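Local coordinates for dual specificity protein phosphatase 14 (Homo sapiens, PDB 2WGP) that dephosphorylates tyrosine, serine and threonine residues of proteins, inactivating the MAP kinases ERK, JNK and p38 and damping T-cell receptor signalling through TAB1, at residues A[42-47]-A[65-70]; A[52-57]-A[104-109]; A[92-97]-A[125-130]; A[153-158]-A[170-175]. All blocks are in the same frame, centred on the assembly; numbering follows the deposited sequence.

Interaction 1 (A[42-47]-A[65-70])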
loop_
_atom_site.group_PDB
_atom_site.type_symbol
_atom_site.label_atom_id
_atom_site.label_comp_id
_atom_site.label_asym_id
_atom_site.label_seq_id
_atom_site.Cartn_x
_atom_site.Cartn_y
_atom_site.Cartn_z
ATOM N N SER A 42 -22.882 -20.484 24.489
ATOM C CA SER A 42 -24.206 -20.393 25.125
ATOM C C SER A 42 -24.749 -21.725 25.708
ATOM O O SER A 42 -25.851 -21.754 26.262
ATOM C CB SER A 42 -25.227 -19.835 24.125
ATOM O OG SER A 42 -25.253 -20.621 22.948
ATOM N N ASN A 43 -23.988 -22.813 25.588
ATOM C CA ASN A 43 -24.409 -24.105 26.140
ATOM C C ASN A 43 -23.961 -24.212 27.598
ATOM O O ASN A 43 -22.886 -24.750 27.909
ATOM C CB ASN A 43 -23.855 -25.257 25.300
ATOM C CG ASN A 43 -24.451 -26.615 25.679
ATOM O OD1 ASN A 43 -24.966 -26.808 26.781
ATOM N ND2 ASN A 43 -24.344 -27.573 24.760
ATOM N N ARG A 44 -24.811 -23.690 28.478
ATOM C CA ARG A 44 -24.548 -23.641 29.910
ATOM C C ARG A 44 -24.139 -25.005 30.470
ATOM O O ARG A 44 -23.123 -25.123 31.139
ATOM C CB ARG A 44 -25.793 -23.073 30.617
ATOM C CG ARG A 44 -25.738 -22.942 32.142
ATOM C CD ARG A 44 -27.119 -22.491 32.634
ATOM N NE ARG A 44 -27.364 -22.727 34.053
ATOM C CZ ARG A 44 -27.608 -23.919 34.609
ATOM N NH1 ARG A 44 -27.618 -25.041 33.879
ATOM N NH2 ARG A 44 -27.835 -23.993 35.919
ATOM N N HIS A 45 -24.910 -26.039 30.151
ATOM C CA HIS A 45 -24.632 -27.397 30.636
ATOM C C HIS A 45 -23.274 -27.938 30.198
ATOM O O HIS A 45 -22.591 -28.569 30.993
ATOM C CB HIS A 45 -25.712 -28.375 30.166
ATOM C CG HIS A 45 -25.602 -29.729 30.792
ATOM N ND1 HIS A 45 -26.197 -30.046 32.000
ATOM C CD2 HIS A 45 -24.947 -30.847 30.391
ATOM C CE1 HIS A 45 -25.919 -31.302 32.309
ATOM N NE2 HIS A 45 -25.165 -31.811 31.349
ATOM N N LEU A 46 -22.921 -27.729 28.928
ATOM C CA LEU A 46 -21.632 -28.169 28.390
ATOM C C LEU A 46 -20.471 -27.500 29.122
ATOM O O LEU A 46 -19.487 -28.154 29.475
ATOM C CB LEU A 46 -21.556 -27.859 26.879
ATOM C CG LEU A 46 -20.325 -28.320 26.087
ATOM C CD1 LEU A 46 -20.566 -29.701 25.529
ATOM C CD2 LEU A 46 -20.025 -27.354 24.941
ATOM N N LEU A 47 -20.577 -26.198 29.359
ATOM C CA LEU A 47 -19.512 -25.473 30.037
ATOM C C LEU A 47 -19.414 -25.837 31.534
ATOM O O LEU A 47 -18.305 -26.011 32.063
ATOM C CB LEU A 47 -19.685 -23.963 29.850
ATOM C CG LEU A 47 -19.765 -23.424 28.410
ATOM C CD1 LEU A 47 -19.856 -21.929 28.462
ATOM C CD2 LEU A 47 -18.589 -23.864 27.518
ATOM N N PHE A 65 -23.813 -14.065 25.942
ATOM C CA PHE A 65 -25.135 -14.573 26.281
ATOM C C PHE A 65 -25.516 -14.112 27.677
ATOM O O PHE A 65 -26.682 -13.959 27.979
ATOM C CB PHE A 65 -25.225 -16.099 26.162
ATOM C CG PHE A 65 -26.644 -16.593 26.019
ATOM C CD1 PHE A 65 -27.227 -16.725 24.757
ATOM C CD2 PHE A 65 -27.413 -16.884 27.149
ATOM C CE1 PHE A 65 -28.571 -17.157 24.623
ATOM C CE2 PHE A 65 -28.740 -17.317 27.028
ATOM C CZ PHE A 65 -29.315 -17.464 25.764
ATOM N N ASN A 66 -24.515 -13.901 28.521
ATOM C CA ASN A 66 -24.694 -13.467 29.908
ATOM C C ASN A 66 -25.403 -14.412 30.892
ATOM O O ASN A 66 -26.231 -13.984 31.686
ATOM C CB ASN A 66 -25.373 -12.084 29.951
ATOM C CG ASN A 66 -25.005 -11.302 31.210
ATOM O OD1 ASN A 66 -23.924 -11.508 31.783
ATOM N ND2 ASN A 66 -25.893 -10.405 31.646
ATOM N N TRP A 67 -25.070 -15.691 30.893
ATOM C CA TRP A 67 -25.586 -16.554 31.956
ATOM C C TRP A 67 -25.000 -16.094 33.299
ATOM O O TRP A 67 -23.815 -15.739 33.359
ATOM C CB TRP A 67 -25.179 -17.993 31.739
ATOM C CG TRP A 67 -25.783 -18.665 30.587
ATOM C CD1 TRP A 67 -25.170 -18.967 29.413
ATOM C CD2 TRP A 67 -27.106 -19.211 30.508
ATOM N NE1 TRP A 67 -26.025 -19.666 28.594
ATOM C CE2 TRP A 67 -27.226 -19.824 29.236
ATOM C CE3 TRP A 67 -28.204 -19.239 31.381
ATOM C CZ2 TRP A 67 -28.409 -20.447 28.811
ATOM C CZ3 TRP A 67 -29.380 -19.867 30.962
ATOM C CH2 TRP A 67 -29.473 -20.453 29.682
ATOM N N PRO A 68 -25.813 -16.102 34.377
ATOM C CA PRO A 68 -25.278 -15.681 35.682
ATOM C C PRO A 68 -24.108 -16.537 36.180
ATOM O O PRO A 68 -23.280 -16.066 36.950
ATOM C CB PRO A 68 -26.489 -15.817 36.626
ATOM C CG PRO A 68 -27.692 -15.833 35.724
ATOM C CD PRO A 68 -27.223 -16.527 34.481
ATOM N N GLN A 69 -24.046 -17.773 35.706
ATOM C CA GLN A 69 -23.057 -18.762 36.145
ATOM C C GLN A 69 -21.629 -18.439 35.741
ATOM O O GLN A 69 -20.688 -19.022 36.277
ATOM C CB GLN A 69 -23.410 -20.145 35.589
ATOM C CG GLN A 69 -24.624 -20.765 36.244
ATOM C CD GLN A 69 -25.920 -20.117 35.818
ATOM O OE1 GLN A 69 -26.016 -19.568 34.726
ATOM N NE2 GLN A 69 -26.931 -20.167 36.694
ATOM N N PHE A 70 -21.456 -17.567 34.758
ATOM C CA PHE A 70 -20.129 -17.289 34.249
ATOM C C PHE A 70 -19.815 -15.838 34.383
ATOM O O PHE A 70 -20.703 -14.983 34.318
ATOM C CB PHE A 70 -19.971 -17.737 32.778
ATOM C CG PHE A 70 -20.539 -19.086 32.504
ATOM C CD1 PHE A 70 -19.932 -20.232 33.017
ATOM C CD2 PHE A 70 -21.696 -19.221 31.739
ATOM C CE1 PHE A 70 -20.469 -21.515 32.764
ATOM C CE2 PHE A 70 -22.244 -20.486 31.485
ATOM C CZ PHE A 70 -21.620 -21.629 31.998
#

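Interaction 2 (A[52-57]-A[104-109])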
loop_
_atom_site.group_PDB
_atom_site.type_symbol
_atom_site.label_atom_id
_atom_site.label_comp_id
_atom_site.label_asym_id
_atom_site.label_seq_id
_atom_site.Cartn_x
_atom_site.Cartn_y
_atom_site.Cartn_z
ATOM N N ILE A 52 -16.110 -24.715 33.734
ATOM C CA ILE A 52 -15.840 -23.387 33.190
ATOM C C ILE A 52 -16.568 -22.337 34.034
ATOM O O ILE A 52 -17.761 -22.463 34.331
ATOM C CB ILE A 52 -16.191 -23.292 31.671
ATOM C CG1 ILE A 52 -15.186 -24.135 30.856
ATOM C CG2 ILE A 52 -16.183 -21.802 31.167
ATOM C CD1 ILE A 52 -15.635 -24.509 29.455
ATOM N N THR A 53 -15.804 -21.344 34.468
ATOM C CA THR A 53 -16.298 -20.264 35.316
ATOM C C THR A 53 -16.178 -18.884 34.644
ATOM O O THR A 53 -16.837 -17.927 35.059
ATOM C CB THR A 53 -15.515 -20.239 36.647
ATOM O OG1 THR A 53 -14.116 -20.105 36.370
ATOM C CG2 THR A 53 -15.773 -21.528 37.443
ATOM N N CYS A 54 -15.320 -18.795 33.621
ATOM C CA CYS A 54 -15.034 -17.548 32.944
ATOM C C CYS A 54 -15.051 -17.750 31.441
ATOM O O CYS A 54 -14.468 -18.728 30.920
ATOM C CB CYS A 54 -13.675 -17.031 33.369
ATOM S SG CYS A 54 -13.171 -15.485 32.595
ATOM N N ILE A 55 -15.772 -16.865 30.755
ATOM C CA ILE A 55 -15.846 -16.867 29.290
ATOM C C ILE A 55 -15.213 -15.588 28.724
ATOM O O ILE A 55 -15.671 -14.458 29.000
ATOM C CB ILE A 55 -17.310 -16.991 28.772
ATOM C CG1 ILE A 55 -17.985 -18.265 29.308
ATOM C CG2 ILE A 55 -17.355 -16.989 27.237
ATOM C CD1 ILE A 55 -19.487 -18.380 28.942
ATOM N N VAL A 56 -14.162 -15.794 27.925
ATOM C CA VAL A 56 -13.515 -14.745 27.145
ATOM C C VAL A 56 -14.072 -14.804 25.726
ATOM O O VAL A 56 -13.781 -15.721 24.940
ATOM C CB VAL A 56 -11.969 -14.875 27.132
ATOM C CG1 VAL A 56 -11.359 -13.779 26.304
ATOM C CG2 VAL A 56 -11.391 -14.814 28.546
ATOM N N ASN A 57 -14.877 -13.815 25.418
ATOM C CA ASN A 57 -15.483 -13.674 24.102
ATOM C C ASN A 57 -14.583 -12.796 23.218
ATOM O O ASN A 57 -14.660 -11.565 23.281
ATOM C CB ASN A 57 -16.886 -13.085 24.257
ATOM C CG ASN A 57 -17.567 -12.855 22.951
ATOM O OD1 ASN A 57 -17.012 -13.168 21.893
ATOM N ND2 ASN A 57 -18.773 -12.297 22.996
ATOM N N GLY A 104 -10.772 -22.030 38.944
ATOM C CA GLY A 104 -11.807 -22.071 37.947
ATOM C C GLY A 104 -11.210 -22.490 36.614
ATOM O O GLY A 104 -10.095 -23.053 36.530
ATOM N N ALA A 105 -11.955 -22.214 35.563
ATOM C CA ALA A 105 -11.499 -22.528 34.215
ATOM C C ALA A 105 -12.100 -21.545 33.215
ATOM O O ALA A 105 -13.186 -21.011 33.417
ATOM C CB ALA A 105 -11.852 -23.976 33.853
ATOM N N THR A 106 -11.348 -21.296 32.153
ATOM C CA THR A 106 -11.713 -20.303 31.165
ATOM C C THR A 106 -11.965 -20.940 29.800
ATOM O O THR A 106 -11.201 -21.791 29.343
ATOM C CB THR A 106 -10.602 -19.207 31.061
ATOM O OG1 THR A 106 -10.405 -18.589 32.354
ATOM C CG2 THR A 106 -10.979 -18.148 30.041
ATOM N N LEU A 107 -13.044 -20.501 29.150
ATOM C CA LEU A 107 -13.242 -20.732 27.744
ATOM C C LEU A 107 -12.911 -19.468 26.973
ATOM O O LEU A 107 -13.492 -18.400 27.215
ATOM C CB LEU A 107 -14.662 -21.148 27.440
ATOM C CG LEU A 107 -15.032 -21.199 25.956
ATOM C CD1 LEU A 107 -14.368 -22.410 25.234
ATOM C CD2 LEU A 107 -16.570 -21.236 25.849
ATOM N N VAL A 108 -11.956 -19.579 26.064
ATOM C CA VAL A 108 -11.678 -18.499 25.128
ATOM C C VAL A 108 -12.327 -18.925 23.825
ATOM O O VAL A 108 -11.939 -19.964 23.238
ATOM C CB VAL A 108 -10.175 -18.206 24.916
ATOM C CG1 VAL A 108 -10.020 -17.011 23.945
ATOM C CG2 VAL A 108 -9.423 -17.955 26.286
ATOM N N HIS A 109 -13.330 -18.153 23.394
ATOM C CA HIS A 109 -14.053 -18.462 22.159
ATOM C C HIS A 109 -13.978 -17.313 21.172
ATOM O O HIS A 109 -13.778 -16.140 21.548
ATOM C CB HIS A 109 -15.520 -18.901 22.399
ATOM C CG HIS A 109 -16.508 -17.777 22.571
ATOM N ND1 HIS A 109 -17.040 -17.069 21.505
ATOM C CD2 HIS A 109 -17.100 -17.283 23.686
ATOM C CE1 HIS A 109 -17.891 -16.168 21.970
ATOM N NE2 HIS A 109 -17.946 -16.276 23.286
#

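Interaction 3 (A[92-97]-A[125-130])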
loop_
_atom_site.group_PDB
_atom_site.type_symbol
_atom_site.label_atom_id
_atom_site.label_comp_id
_atom_site.label_asym_id
_atom_site.label_seq_id
_atom_site.Cartn_x
_atom_site.Cartn_y
_atom_site.Cartn_z
ATOM N N VAL A 92 -5.351 -11.071 28.572
ATOM C CA VAL A 92 -6.125 -12.320 28.503
ATOM C C VAL A 92 -5.341 -13.457 29.169
ATOM O O VAL A 92 -5.920 -14.262 29.899
ATOM C CB VAL A 92 -6.597 -12.697 27.050
ATOM C CG1 VAL A 92 -7.191 -14.105 26.968
ATOM C CG2 VAL A 92 -7.623 -11.666 26.524
ATOM N N ALA A 93 -4.038 -13.536 28.888
ATOM C CA ALA A 93 -3.186 -14.547 29.498
ATOM C C ALA A 93 -3.185 -14.415 31.033
ATOM O O ALA A 93 -3.324 -15.407 31.749
ATOM C CB ALA A 93 -1.778 -14.467 28.926
ATOM N N ASP A 94 -3.066 -13.192 31.527
ATOM C CA ASP A 94 -3.178 -12.923 32.970
ATOM C C ASP A 94 -4.541 -13.334 33.560
ATOM O O ASP A 94 -4.596 -13.868 34.664
ATOM C CB ASP A 94 -2.897 -11.447 33.261
ATOM C CG ASP A 94 -1.450 -11.066 33.025
ATOM O OD1 ASP A 94 -0.619 -11.961 32.739
ATOM O OD2 ASP A 94 -1.140 -9.859 33.145
ATOM N N LYS A 95 -5.616 -13.100 32.822
ATOM C CA LYS A 95 -6.964 -13.492 33.267
ATOM C C LYS A 95 -7.128 -15.020 33.363
ATOM O O LYS A 95 -7.599 -15.541 34.384
ATOM C CB LYS A 95 -8.040 -12.881 32.363
ATOM C CG LYS A 95 -9.476 -13.217 32.794
ATOM C CD LYS A 95 -9.768 -12.776 34.212
ATOM C CE LYS A 95 -11.235 -12.915 34.585
ATOM N NZ LYS A 95 -11.459 -12.413 36.015
ATOM N N ILE A 96 -6.670 -15.724 32.325
ATOM C CA ILE A 96 -6.677 -17.189 32.321
ATOM C C ILE A 96 -5.907 -17.690 33.539
ATOM O O ILE A 96 -6.375 -18.594 34.218
ATOM C CB ILE A 96 -6.098 -17.823 31.009
ATOM C CG1 ILE A 96 -6.956 -17.426 29.794
ATOM C CG2 ILE A 96 -6.061 -19.362 31.131
ATOM C CD1 ILE A 96 -6.241 -17.551 28.377
ATOM N N HIS A 97 -4.750 -17.089 33.807
ATOM C CA HIS A 97 -3.910 -17.473 34.947
ATOM C C HIS A 97 -4.607 -17.176 36.281
ATOM O O HIS A 97 -4.603 -18.007 37.187
ATOM C CB HIS A 97 -2.551 -16.752 34.857
ATOM C CG HIS A 97 -1.608 -17.068 35.979
ATOM N ND1 HIS A 97 -1.020 -18.304 36.123
ATOM C CD2 HIS A 97 -1.147 -16.312 37.002
ATOM C CE1 HIS A 97 -0.235 -18.298 37.185
ATOM N NE2 HIS A 97 -0.292 -17.100 37.737
ATOM N N LEU A 125 -0.059 -19.895 26.569
ATOM C CA LEU A 125 0.868 -21.027 26.707
ATOM C C LEU A 125 2.341 -20.591 26.743
ATOM O O LEU A 125 3.115 -21.097 27.550
ATOM C CB LEU A 125 0.650 -22.042 25.585
ATOM C CG LEU A 125 -0.642 -22.877 25.595
ATOM C CD1 LEU A 125 -0.660 -23.800 24.351
ATOM C CD2 LEU A 125 -0.796 -23.696 26.892
ATOM N N MET A 126 2.723 -19.640 25.896
ATOM C CA MET A 126 4.069 -19.105 25.929
ATOM C C MET A 126 4.377 -18.390 27.244
ATOM O O MET A 126 5.442 -18.623 27.846
ATOM C CB MET A 126 4.320 -18.145 24.774
ATOM C CG MET A 126 4.443 -18.824 23.398
ATOM S SD MET A 126 5.144 -17.746 22.171
ATOM C CE MET A 126 3.759 -16.617 21.860
ATOM N N LYS A 127 3.452 -17.542 27.691
ATOM C CA LYS A 127 3.684 -16.732 28.877
ATOM C C LYS A 127 3.667 -17.538 30.167
ATOM O O LYS A 127 4.513 -17.319 31.033
ATOM C CB LYS A 127 2.685 -15.582 28.981
ATOM C CG LYS A 127 3.032 -14.595 30.133
ATOM C CD LYS A 127 2.066 -13.439 30.229
ATOM C CE LYS A 127 2.492 -12.503 31.371
ATOM N NZ LYS A 127 1.798 -11.206 31.287
ATOM N N PHE A 128 2.720 -18.460 30.307
ATOM C CA PHE A 128 2.544 -19.153 31.586
ATOM C C PHE A 128 2.937 -20.632 31.609
ATOM O O PHE A 128 2.998 -21.216 32.685
ATOM C CB PHE A 128 1.106 -18.965 32.085
ATOM C CG PHE A 128 0.848 -17.598 32.621
ATOM C CD1 PHE A 128 1.364 -17.220 33.868
ATOM C CD2 PHE A 128 0.112 -16.674 31.886
ATOM C CE1 PHE A 128 1.146 -15.961 34.364
ATOM C CE2 PHE A 128 -0.120 -15.429 32.378
ATOM C CZ PHE A 128 0.399 -15.062 33.625
ATOM N N HIS A 129 3.229 -21.225 30.446
ATOM C CA HIS A 129 3.709 -22.601 30.384
ATOM C C HIS A 129 5.143 -22.746 29.838
ATOM O O HIS A 129 5.598 -23.848 29.595
ATOM C CB HIS A 129 2.692 -23.467 29.639
ATOM C CG HIS A 129 1.454 -23.696 30.431
ATOM N ND1 HIS A 129 1.267 -24.827 31.195
ATOM C CD2 HIS A 129 0.386 -22.900 30.668
ATOM C CE1 HIS A 129 0.114 -24.738 31.835
ATOM N NE2 HIS A 129 -0.439 -23.577 31.535
ATOM N N ASN A 130 5.830 -21.626 29.635
ATOM C CA ASN A 130 7.249 -21.610 29.272
ATOM C C ASN A 130 7.582 -22.451 28.035
ATOM O O ASN A 130 8.550 -23.193 27.991
ATOM C CB ASN A 130 8.104 -22.035 30.474
ATOM C CG ASN A 130 9.536 -21.527 30.382
ATOM O OD1 ASN A 130 9.772 -20.412 29.912
ATOM N ND2 ASN A 130 10.493 -22.338 30.843
HETATM O O HOH W 1 1.221 -8.188 32.423
#

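Interaction 4 (A[153-158]-A[170-175])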
loop_
_atom_site.group_PDB
_atom_site.type_symbol
_atom_site.label_atom_id
_atom_site.label_comp_id
_atom_site.label_asym_id
_atom_site.label_seq_id
_atom_site.Cartn_x
_atom_site.Cartn_y
_atom_site.Cartn_z
ATOM N N PHE A 153 -1.861 -12.009 12.802
ATOM C CA PHE A 153 -1.794 -12.588 14.128
ATOM C C PHE A 153 -0.459 -13.322 14.334
ATOM O O PHE A 153 0.131 -13.228 15.407
ATOM C CB PHE A 153 -2.992 -13.524 14.392
ATOM C CG PHE A 153 -4.349 -12.821 14.494
ATOM C CD1 PHE A 153 -5.501 -13.578 14.690
ATOM C CD2 PHE A 153 -4.478 -11.441 14.439
ATOM C CE1 PHE A 153 -6.746 -12.985 14.816
ATOM C CE2 PHE A 153 -5.739 -10.825 14.560
ATOM C CZ PHE A 153 -6.873 -11.602 14.745
ATOM N N TRP A 154 -0.015 -14.084 13.335
ATOM C CA TRP A 154 1.313 -14.692 13.345
ATOM C C TRP A 154 2.455 -13.683 13.544
ATOM O O TRP A 154 3.311 -13.920 14.382
ATOM C CB TRP A 154 1.545 -15.563 12.100
ATOM C CG TRP A 154 1.047 -16.949 12.311
ATOM C CD1 TRP A 154 -0.063 -17.503 11.776
ATOM C CD2 TRP A 154 1.641 -17.953 13.141
ATOM N NE1 TRP A 154 -0.206 -18.796 12.207
ATOM C CE2 TRP A 154 0.823 -19.097 13.057
ATOM C CE3 TRP A 154 2.785 -17.993 13.957
ATOM C CZ2 TRP A 154 1.112 -20.283 13.746
ATOM C CZ3 TRP A 154 3.078 -19.185 14.628
ATOM C CH2 TRP A 154 2.244 -20.306 14.516
ATOM N N ARG A 155 2.476 -12.596 12.778
ATOM C CA ARG A 155 3.464 -11.506 12.985
ATOM C C ARG A 155 3.462 -11.046 14.450
ATOM O O ARG A 155 4.508 -10.893 15.067
ATOM C CB ARG A 155 3.208 -10.304 12.071
ATOM C CG ARG A 155 3.445 -10.571 10.609
ATOM C CD ARG A 155 3.466 -9.276 9.781
ATOM N NE ARG A 155 2.167 -8.596 9.693
ATOM C CZ ARG A 155 1.200 -8.842 8.797
ATOM N NH1 ARG A 155 1.331 -9.794 7.873
ATOM N NH2 ARG A 155 0.083 -8.125 8.842
ATOM N N GLN A 156 2.274 -10.909 15.013
ATOM C CA GLN A 156 2.140 -10.402 16.372
ATOM C C GLN A 156 2.603 -11.429 17.395
ATOM O O GLN A 156 3.288 -11.079 18.362
ATOM C CB GLN A 156 0.700 -9.935 16.622
ATOM C CG GLN A 156 0.285 -8.740 15.758
ATOM C CD GLN A 156 -1.141 -8.283 15.990
ATOM O OE1 GLN A 156 -1.531 -8.006 17.132
ATOM N NE2 GLN A 156 -1.927 -8.152 14.902
ATOM N N LEU A 157 2.249 -12.705 17.185
ATOM C CA LEU A 157 2.746 -13.795 18.047
ATOM C C LEU A 157 4.270 -13.912 18.042
ATOM O O LEU A 157 4.880 -14.186 19.082
ATOM C CB LEU A 157 2.156 -15.144 17.603
ATOM C CG LEU A 157 0.706 -15.399 18.007
ATOM C CD1 LEU A 157 0.174 -16.597 17.279
ATOM C CD2 LEU A 157 0.551 -15.521 19.529
ATOM N N ILE A 158 4.870 -13.729 16.868
ATOM C CA ILE A 158 6.329 -13.821 16.694
ATOM C C ILE A 158 7.028 -12.706 17.470
ATOM O O ILE A 158 8.028 -12.948 18.134
ATOM C CB ILE A 158 6.762 -13.798 15.206
ATOM C CG1 ILE A 158 6.419 -15.129 14.529
ATOM C CG2 ILE A 158 8.297 -13.527 15.097
ATOM C CD1 ILE A 158 6.386 -15.102 12.956
ATOM N N VAL A 170 9.473 -19.478 14.950
ATOM C CA VAL A 170 8.718 -19.416 13.694
ATOM C C VAL A 170 9.094 -18.109 12.996
ATOM O O VAL A 170 9.220 -17.068 13.643
ATOM C CB VAL A 170 7.185 -19.424 13.947
ATOM C CG1 VAL A 170 6.397 -19.337 12.625
ATOM C CG2 VAL A 170 6.788 -20.669 14.746
ATOM N N LYS A 171 9.265 -18.181 11.685
ATOM C CA LYS A 171 9.626 -17.059 10.833
ATOM C C LYS A 171 8.560 -16.899 9.758
ATOM O O LYS A 171 7.993 -17.884 9.290
ATOM C CB LYS A 171 10.937 -17.352 10.112
ATOM C CG LYS A 171 12.044 -16.388 10.426
ATOM C CD LYS A 171 13.439 -17.014 10.227
ATOM C CE LYS A 171 13.875 -17.071 8.751
ATOM N NZ LYS A 171 15.337 -16.742 8.640
ATOM N N MET A 172 8.333 -15.660 9.345
ATOM C CA MET A 172 7.468 -15.383 8.195
ATOM C C MET A 172 8.323 -15.542 6.935
ATOM O O MET A 172 9.439 -15.024 6.849
ATOM C CB MET A 172 6.856 -13.985 8.304
ATOM C CG MET A 172 6.058 -13.765 9.591
ATOM S SD MET A 172 4.593 -14.799 9.804
ATOM C CE MET A 172 3.542 -14.233 8.505
ATOM N N VAL A 173 7.787 -16.294 5.983
ATOM C CA VAL A 173 8.475 -16.605 4.744
ATOM C C VAL A 173 7.553 -16.314 3.558
ATOM O O VAL A 173 6.331 -16.451 3.655
ATOM C CB VAL A 173 8.982 -18.069 4.716
ATOM C CG1 VAL A 173 10.019 -18.318 5.882
ATOM C CG2 VAL A 173 7.817 -19.066 4.741
ATOM N N GLN A 174 8.160 -15.865 2.463
ATOM C CA GLN A 174 7.444 -15.569 1.252
ATOM C C GLN A 174 7.311 -16.830 0.416
ATOM O O GLN A 174 8.310 -17.487 0.092
ATOM C CB GLN A 174 8.188 -14.517 0.434
ATOM C CG GLN A 174 7.553 -14.244 -0.915
ATOM C CD GLN A 174 6.290 -13.467 -0.773
ATOM O OE1 GLN A 174 6.312 -12.348 -0.266
ATOM N NE2 GLN A 174 5.169 -14.049 -1.195
ATOM N N THR A 175 6.076 -17.142 0.053
ATOM C CA THR A 175 5.777 -18.257 -0.826
ATOM C C THR A 175 5.109 -17.661 -2.059
ATOM O O THR A 175 4.760 -16.472 -2.058
ATOM C CB THR A 175 4.853 -19.303 -0.153
ATOM O OG1 THR A 175 3.492 -18.862 -0.215
ATOM C CG2 THR A 175 5.257 -19.562 1.301
#

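Interaction 1 (A[42-47]-A[65-70])
The indole of Trp67 is covered on both faces: Phe65 CD2 lies against one, and the aliphatic part of Arg44 runs across the other. Arg44 holds CG anti to its backbone N (chi1 180°) and stays extended to NE, so CB sits over the middle of the indole and CD makes a CH-pi contact 3.9 Å from the centroid of the Trp67 six-membered ring. The guanidinium, its plane turned 61° from the indole, continues to Gln69, whose bent side chain brings Gln69 CD within 3.5 Å of Arg44 NE. At the indole edge, Trp67 NE1 donates to Ser42 O at 3.1 Å, from above the carbonyl plane. This ties the start of helix 44-49, N-capped by Asn43 whose OD1 accepts from Leu46 N, to the type I turn Trp67-Phe70 that leads into strand 71-74 of the phosphatase domain. Deeper in, Leu47 crosses Phe70 at about a right angle, with Leu47 CD1 over one ring face and Leu47 CB 3.7 Å from Phe70 CZ.

Interaction 2 (A[52-57]-A[104-109])
Ala105 O is gripped by two backbone donors, Thr53 N at 2.8 Å and Cys54 N at 3.1 Å, both in its carbonyl plane. Thr53 OG1 accepts from Ala105 N at 3.1 Å. Beyond this entry the ladder is regular and parallel: Leu107 N to Cys54 O, Val56 N to Leu107 O and His109 N to Val56 O, each donor nearly along the C=O axis. Val56 CG2 meets Thr106 CG2 at 3.7 Å on the face shared with Cys54 and Val108. On the other face, His109 has chi1 83°, which swings its imidazole over the neighbouring strand: Asn57 CA lies over the ring and Ile55 CG2 at its edge. The Asn57 amide, 25° from the imidazole plane, is held by Ile62 O and Asn64 through ND2 and by Thr59 through OD1. Strand 106-109 leads directly into the catalytic nucleophile Cys110. Strands 33-36 and 71-74 flank the pair, helix 89-101 packs on the Cys54-Thr106 face, and Leu47 of helix 44-49 on the Ile55-Leu107 face.

Interaction 3 (A[92-97]-A[125-130])
Helices 89-101 and 116-129 of the phosphatase domain pack side by side here; the axes of the two short segments approach to 9.8 Å and are inclined at 44°. The ionic part joins Asp94 to Lys127, whose chain is extended (chi1 -172°) so that NZ reaches the syn lone pair of Asp94 OD1 at 2.9 Å. Lys127 NZ also forms a salt bridge with Asp90, one turn earlier, so two carboxylates probably help to keep it charged. A water donates to Asp94 OD2 and accepts a weak bond from Lys127 NZ. The aromatic part is an offset stack of His97 on Phe128, with centroids 4.1 Å apart and planes 8° from parallel. His97 CB rests on the same face of Phe128 as the imidazole, 3.6 Å from the ring centroid, while Lys127 CG lies against the opposite face. Apolar packing adds Ala93 CB, in the plane of the Phe128 ring and 3.9 Å from Phe128 CE2. Also in that plane, Asp94 OD1 approaches Phe128 CZ to 3.4 Å.

Interaction 4 (A[153-158]-A[170-175])
Met172 is bent at both chi2 (-64°) and chi3 (-66°), which curls its thioether against the helix, while Ile158, with CG1 anti to the carbonyl carbon, extends CD1 outward to meet it. The contact packs the C-terminal beta hairpin, strands 172-175 and 178-181, against helix 151-165; the strand segment runs at 148° to the helix segment, roughly antiparallel. Ile158 CD1 sits between Met172 and Val170, the latter just before the strand, 3.6 Å from Met172 CG and 4.2 Å from Val170 CG1, and reaches Val170 O at 3.5 Å. Met172 SD rests at 3.9 Å from Trp154 CB, so the sulfur lies between Trp154 and Ile158, one turn apart. The contact is mainly apolar, with the aliphatic CG of Arg155 at its margin by Met172 CE. The indole of Trp154 is fixed at its polar end by NE1, hydrogen-bonded to Tyr184 OH of helix 182-188, and its ring meets those of Tyr184 and Tyr137. Backbone hydrogen bonds from Met172 and Gln174 go to a second subunit, placing this hairpin strand at a subunit interface. Val170 crosses the indole at about a right angle and has CG1 anti to its backbone N, putting both methyls by one corner of the ring: Trp154 CZ3 lies 3.9 Å from Val170 CG1 and 4.0 Å from Val170 CG2.

In the fold
Interaction 2 is the buried centre of the set, a backbone ladder within the main sheet. Interactions 1 and 3 abut it: Leu47 and Phe70 of interaction 1 pack on Ile55 CD1, whereas Ile96 of interaction 3 packs on Val108. Both also alternate with it along the chain, so elements that are chain neighbours, such as helix 44-49 and strand 54-57, belong to different contacts. Away from the sheet the chemistry changes: interaction 1, partly buried, mixes CH-pi packing with a single hydrogen bond, and interaction 3, at the surface, relies on charge and ring stacking. Interaction 4 is apolar and partly buried, its centre about 35 Å from that of interaction 1; it touches interaction 3 through Met126 and Leu157.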